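Local structure of dnab-like replicative helicase (Bacillus phage SPP1, 3BH0) at residues S169-T174 and K181-M186; N155-A160 and V164-S169. The protein is the ATPase domain of the phage SPP1 replicative helicase G40P, a DnaB-family enzyme that probably couples ATP hydrolysis to 5'-3' unwinding of DNA. All coordinates share one frame; numbering follows the deposited sequence.

Contact 1: S169-T174 and K181-M186; sequences SKTRQT and KRVIVM
T171 and T174 lean from helix 164-176 onto V183 and V185 of strand 183-188, a buried seam within the RecA-like P-loop NTPase fold. Helix and strand belong to a beta-alpha-beta crossover: the chain leaves edge strand 154-157, runs through the helix and returns as a parallel strand two places further in, beyond strand 98-103. The axes of the two short segments run close to antiparallel, at 155° and 9.7 Å apart, as suits a helix lying on the face of a sheet.

T171 can be followed outward. Its CB stands 4.3 Å from V185 CG2, and both branches then close on that same methyl. A chi1 of -48° sets OG1 beside the backbone N and leaves CG2 anti to it. CG2 comes to 3.6 Å from V185 CG2 and also approaches V183 CG1, at 4.3 Å. OG1 lies 3.7 Å from V185 CG2, a van der Waals contact, while the hydroxyl hydrogen-bonds with I167 O one turn back in its own helix. Beyond the contact, T171 also touches M216 and L220 of helix 202-220.

One turn later T174 repeats the theme more loosely, its CG2 resting 4.0 Å from V183 CG2. Between the valines, I184 has its CB directed away from the helix, and its side chain packs on M92 of helix 81-93 across the sheet. In both threonines the methyl packs on a valine of the strand, while the hydroxyl finds its hydrogen bonds with other partners. T174 OG1 also hydrogen-bonds with N100 ND2, while its bond to K170 O spans 3.0 Å with the donor tilted 34° from the carbonyl plane, on the opposite face from T174 N.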
# COMPACT_ATOMS: atom_id res chain seq x y z
N SER A 169 -9.16 5.03 -15.96
CA SER A 169 -10.51 4.63 -16.35
C SER A 169 -11.29 3.92 -15.22
O SER A 169 -12.44 4.27 -14.95
CB SER A 169 -10.42 3.75 -17.59
OG SER A 169 -11.72 3.42 -18.05
N LYS A 170 -10.64 2.97 -14.56
CA LYS A 170 -11.27 2.17 -13.50
C LYS A 170 -11.51 2.95 -12.22
O LYS A 170 -12.51 2.74 -11.54
CB LYS A 170 -10.44 0.92 -13.21
CG LYS A 170 -10.13 0.09 -14.45
CD LYS A 170 -11.37 -0.65 -14.98
CE LYS A 170 -11.08 -1.27 -16.32
NZ LYS A 170 -12.09 -2.28 -16.72
N THR A 171 -10.60 3.84 -11.88
CA THR A 171 -10.74 4.68 -10.70
C THR A 171 -11.98 5.58 -10.79
O THR A 171 -12.74 5.70 -9.82
CB THR A 171 -9.48 5.54 -10.50
OG1 THR A 171 -8.31 4.71 -10.61
CG2 THR A 171 -9.50 6.21 -9.15
N ARG A 172 -12.18 6.20 -11.95
CA ARG A 172 -13.36 7.04 -12.22
C ARG A 172 -14.63 6.20 -12.14
O ARG A 172 -15.55 6.52 -11.37
CB ARG A 172 -13.25 7.68 -13.60
CG ARG A 172 -12.10 8.66 -13.72
CD ARG A 172 -12.22 9.51 -14.96
NE ARG A 172 -13.48 10.24 -14.97
CZ ARG A 172 -14.23 10.42 -16.06
NH1 ARG A 172 -13.85 9.91 -17.22
NH2 ARG A 172 -15.37 11.10 -15.97
N GLN A 173 -14.64 5.14 -12.93
CA GLN A 173 -15.66 4.10 -12.90
C GLN A 173 -16.03 3.68 -11.47
O GLN A 173 -17.21 3.55 -11.17
CB GLN A 173 -15.18 2.91 -13.74
CG GLN A 173 -16.25 1.90 -14.08
CD GLN A 173 -15.71 0.70 -14.85
OE1 GLN A 173 -14.98 0.85 -15.83
NE2 GLN A 173 -16.10 -0.49 -14.41
N THR A 174 -15.04 3.50 -10.60
CA THR A 174 -15.27 3.17 -9.17
C THR A 174 -15.84 4.35 -8.39
O THR A 174 -16.68 4.19 -7.51
CB THR A 174 -13.96 2.68 -8.45
OG1 THR A 174 -13.54 1.43 -9.00
CG2 THR A 174 -14.16 2.50 -6.94
N LYS A 181 -17.52 8.24 -0.96
CA LYS A 181 -16.44 7.41 -0.44
C LYS A 181 -15.09 7.81 -1.01
O LYS A 181 -14.94 7.99 -2.22
CB LYS A 181 -16.71 5.94 -0.73
CG LYS A 181 -18.04 5.42 -0.24
CD LYS A 181 -17.98 5.03 1.22
CE LYS A 181 -19.10 4.05 1.55
NZ LYS A 181 -18.87 2.71 0.93
N ARG A 182 -14.11 7.93 -0.13
CA ARG A 182 -12.72 8.09 -0.55
C ARG A 182 -12.17 6.75 -1.07
O ARG A 182 -12.18 5.75 -0.35
CB ARG A 182 -11.86 8.68 0.57
CG ARG A 182 -12.53 8.73 1.94
CD ARG A 182 -11.69 9.49 2.97
NE ARG A 182 -11.49 8.66 4.16
CZ ARG A 182 -11.01 9.09 5.32
NH1 ARG A 182 -10.68 10.36 5.48
NH2 ARG A 182 -10.87 8.24 6.33
N VAL A 183 -11.76 6.76 -2.35
CA VAL A 183 -11.19 5.61 -3.07
C VAL A 183 -9.67 5.55 -2.88
O VAL A 183 -9.00 6.59 -2.86
CB VAL A 183 -11.52 5.70 -4.60
CG1 VAL A 183 -10.90 4.55 -5.39
CG2 VAL A 183 -13.02 5.74 -4.84
N ILE A 184 -9.13 4.34 -2.75
CA ILE A 184 -7.69 4.16 -2.61
C ILE A 184 -7.21 3.22 -3.70
O ILE A 184 -7.69 2.09 -3.78
CB ILE A 184 -7.32 3.63 -1.21
CG1 ILE A 184 -7.85 4.58 -0.13
CG2 ILE A 184 -5.79 3.42 -1.07
CD1 ILE A 184 -8.77 3.92 0.85
N VAL A 185 -6.29 3.67 -4.53
CA VAL A 185 -5.79 2.85 -5.64
C VAL A 185 -4.46 2.20 -5.27
O VAL A 185 -3.45 2.88 -5.16
CB VAL A 185 -5.70 3.68 -6.95
CG1 VAL A 185 -5.32 2.82 -8.15
CG2 VAL A 185 -7.03 4.41 -7.20
N MET A 186 -4.48 0.88 -5.05
CA MET A 186 -3.27 0.12 -4.73
C MET A 186 -2.75 -0.56 -5.98
O MET A 186 -3.50 -1.26 -6.67
CB MET A 186 -3.52 -0.94 -3.67
CG MET A 186 -3.86 -0.44 -2.29
SD MET A 186 -3.32 -1.60 -1.00
CE MET A 186 -1.61 -1.09 -0.78

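Contact 2: N155-A160 and V164-S169; sequences NIFDKA and VNYIWS
Y166 reaches from the first turn of helix 164-176 toward K159 and F157, where strand 154-157 gives way to the connecting loop. The more closely packed part is aliphatic against aromatic. With CG anti to the backbone N (chi1 -162°), K159 extends its methylenes across the phenol end, crossing it at a slant, so that CD lies 4.0 Å from Y166 CE1. CD is equally near Y166 OH, and CB adds a further approach to that oxygen at 4.1 Å. The far end of the lysine turns to another task: the chain bends at its last torsion, and NZ hydrogen-bonds with G161 O in the loop that leads to the helix.

The other flank is looser and wetter. F157 CD1 comes no nearer than 4.3 Å to Y166 OH, and no direct hydrogen bond joins the two segments. A water bridges them: its O hydrogen-bonds with Y166 OH at 3.0 Å and accepts from K159 N at 3.3 Å. It lies at the edge of the F157 ring, in its plane. Only about 135 Å² is buried in all, as expected of a surface contact joined partly through solvent.

This is the opening half of a beta-alpha-beta crossover, in which strand, short loop and helix are tied at the turn. Q162 NE2 hydrogen-bonds with both F157 O and K159 O, so one amide nitrogen joins two carbonyls of the 157-159 backbone. F157 stacks its ring on H102 of the adjoining strand 98-103, and I167 touches the same histidine. On other sides of the helix, W168 packs on helix 202-220, while I156 of the strand faces helix 108-119.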
# COMPACT_ATOMS: atom_id res chain seq x y z
N ASN A 155 -11.89 -4.06 -4.17
CA ASN A 155 -12.02 -4.48 -5.54
C ASN A 155 -10.67 -4.92 -5.99
O ASN A 155 -9.65 -4.42 -5.48
CB ASN A 155 -12.49 -3.34 -6.45
CG ASN A 155 -13.89 -2.88 -6.13
OD1 ASN A 155 -14.08 -1.86 -5.44
ND2 ASN A 155 -14.88 -3.63 -6.61
N ILE A 156 -10.64 -5.86 -6.93
CA ILE A 156 -9.39 -6.35 -7.47
C ILE A 156 -9.42 -6.32 -8.99
O ILE A 156 -10.36 -6.82 -9.60
CB ILE A 156 -9.04 -7.77 -6.96
CG1 ILE A 156 -9.08 -7.81 -5.42
CG2 ILE A 156 -7.65 -8.18 -7.48
CD1 ILE A 156 -8.84 -9.21 -4.79
N PHE A 157 -8.37 -5.74 -9.59
CA PHE A 157 -8.21 -5.75 -11.03
C PHE A 157 -6.93 -6.48 -11.39
O PHE A 157 -5.83 -5.95 -11.23
CB PHE A 157 -8.19 -4.31 -11.58
CG PHE A 157 -9.49 -3.56 -11.40
CD1 PHE A 157 -10.38 -3.41 -12.46
CD2 PHE A 157 -9.82 -2.99 -10.17
CE1 PHE A 157 -11.57 -2.73 -12.30
CE2 PHE A 157 -11.02 -2.28 -10.00
CZ PHE A 157 -11.89 -2.15 -11.08
N ASP A 158 -7.08 -7.70 -11.88
CA ASP A 158 -5.95 -8.62 -12.02
C ASP A 158 -5.40 -8.79 -13.44
O ASP A 158 -4.60 -9.68 -13.67
CB ASP A 158 -6.29 -9.99 -11.39
CG ASP A 158 -7.21 -10.84 -12.26
OD1 ASP A 158 -7.67 -10.36 -13.33
OD2 ASP A 158 -7.46 -12.01 -11.88
N LYS A 159 -5.82 -7.95 -14.37
CA LYS A 159 -5.30 -7.99 -15.75
C LYS A 159 -3.79 -7.79 -15.79
O LYS A 159 -3.25 -6.86 -15.18
CB LYS A 159 -5.99 -6.94 -16.60
CG LYS A 159 -5.85 -7.20 -18.08
CD LYS A 159 -6.35 -6.01 -18.88
CE LYS A 159 -6.24 -6.32 -20.36
NZ LYS A 159 -5.61 -5.16 -21.06
N ALA A 160 -3.11 -8.68 -16.52
CA ALA A 160 -1.65 -8.69 -16.55
C ALA A 160 -1.07 -7.36 -17.07
O ALA A 160 -0.11 -6.84 -16.49
CB ALA A 160 -1.13 -9.86 -17.36
N VAL A 164 -1.30 3.26 -16.78
CA VAL A 164 -1.94 4.23 -15.87
C VAL A 164 -3.28 4.69 -16.47
O VAL A 164 -4.24 4.93 -15.75
CB VAL A 164 -1.06 5.46 -15.57
CG1 VAL A 164 -1.80 6.44 -14.65
CG2 VAL A 164 0.22 5.03 -14.92
N ASN A 165 -3.31 4.81 -17.79
CA ASN A 165 -4.51 5.18 -18.50
C ASN A 165 -5.64 4.21 -18.19
O ASN A 165 -6.75 4.61 -17.81
CB ASN A 165 -4.22 5.19 -20.00
CG ASN A 165 -5.07 6.18 -20.74
OD1 ASN A 165 -6.26 5.93 -21.01
ND2 ASN A 165 -4.48 7.33 -21.08
N TYR A 166 -5.33 2.92 -18.31
CA TYR A 166 -6.25 1.85 -17.95
C TYR A 166 -6.75 2.01 -16.52
O TYR A 166 -7.93 1.84 -16.25
CB TYR A 166 -5.58 0.48 -18.17
CG TYR A 166 -6.42 -0.69 -17.72
CD1 TYR A 166 -7.20 -1.39 -18.62
CD2 TYR A 166 -6.43 -1.09 -16.37
CE1 TYR A 166 -7.99 -2.48 -18.19
CE2 TYR A 166 -7.20 -2.15 -15.94
CZ TYR A 166 -7.97 -2.84 -16.85
OH TYR A 166 -8.73 -3.90 -16.40
N ILE A 167 -5.85 2.34 -15.61
CA ILE A 167 -6.20 2.44 -14.18
C ILE A 167 -7.01 3.69 -13.89
O ILE A 167 -7.91 3.67 -13.03
CB ILE A 167 -4.93 2.36 -13.27
CG1 ILE A 167 -4.26 0.99 -13.43
CG2 ILE A 167 -5.27 2.71 -11.82
CD1 ILE A 167 -2.99 0.80 -12.65
N TRP A 168 -6.67 4.77 -14.60
CA TRP A 168 -7.44 6.02 -14.61
C TRP A 168 -8.91 5.73 -14.87
O TRP A 168 -9.78 6.14 -14.10
CB TRP A 168 -6.93 6.94 -15.73
CG TRP A 168 -7.32 8.37 -15.55
CD1 TRP A 168 -8.58 8.88 -15.55
CD2 TRP A 168 -6.43 9.48 -15.31
NE1 TRP A 168 -8.54 10.24 -15.33
CE2 TRP A 168 -7.24 10.63 -15.18
CE3 TRP A 168 -5.04 9.60 -15.21
CZ2 TRP A 168 -6.69 11.91 -14.94
CZ3 TRP A 168 -4.49 10.88 -14.99
CH2 TRP A 168 -5.33 12.02 -14.85
N SER A 169 -9.16 5.03 -15.96
CA SER A 169 -10.51 4.63 -16.35
C SER A 169 -11.29 3.92 -15.22
O SER A 169 -12.44 4.27 -14.95
CB SER A 169 -10.42 3.75 -17.59
OG SER A 169 -11.72 3.42 -18.05
O HOH W 1 -8.39 -5.89 -14.23

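How the contacts relate
Contact 2 and contact 1 follow one another along a single crossover: the first covers the way from edge strand 154-157 into helix 164-176, the second the helix's return to strand 183-188. They share S169, and their centres lie about 10 Å apart. Two packing contacts join them, K170 CD to F157 CE1 at 3.4 Å and V185 CG1 to I167 CG2 at 3.7 Å. Contact 1 lies in the buried interior and contact 2 at the surface. The helix lies on the sheet face opposite helix 81-93, which probably carries the Walker A lysine at its start; M186 and I184 touch that helix, linking contact 1's strand to the putative nucleotide side.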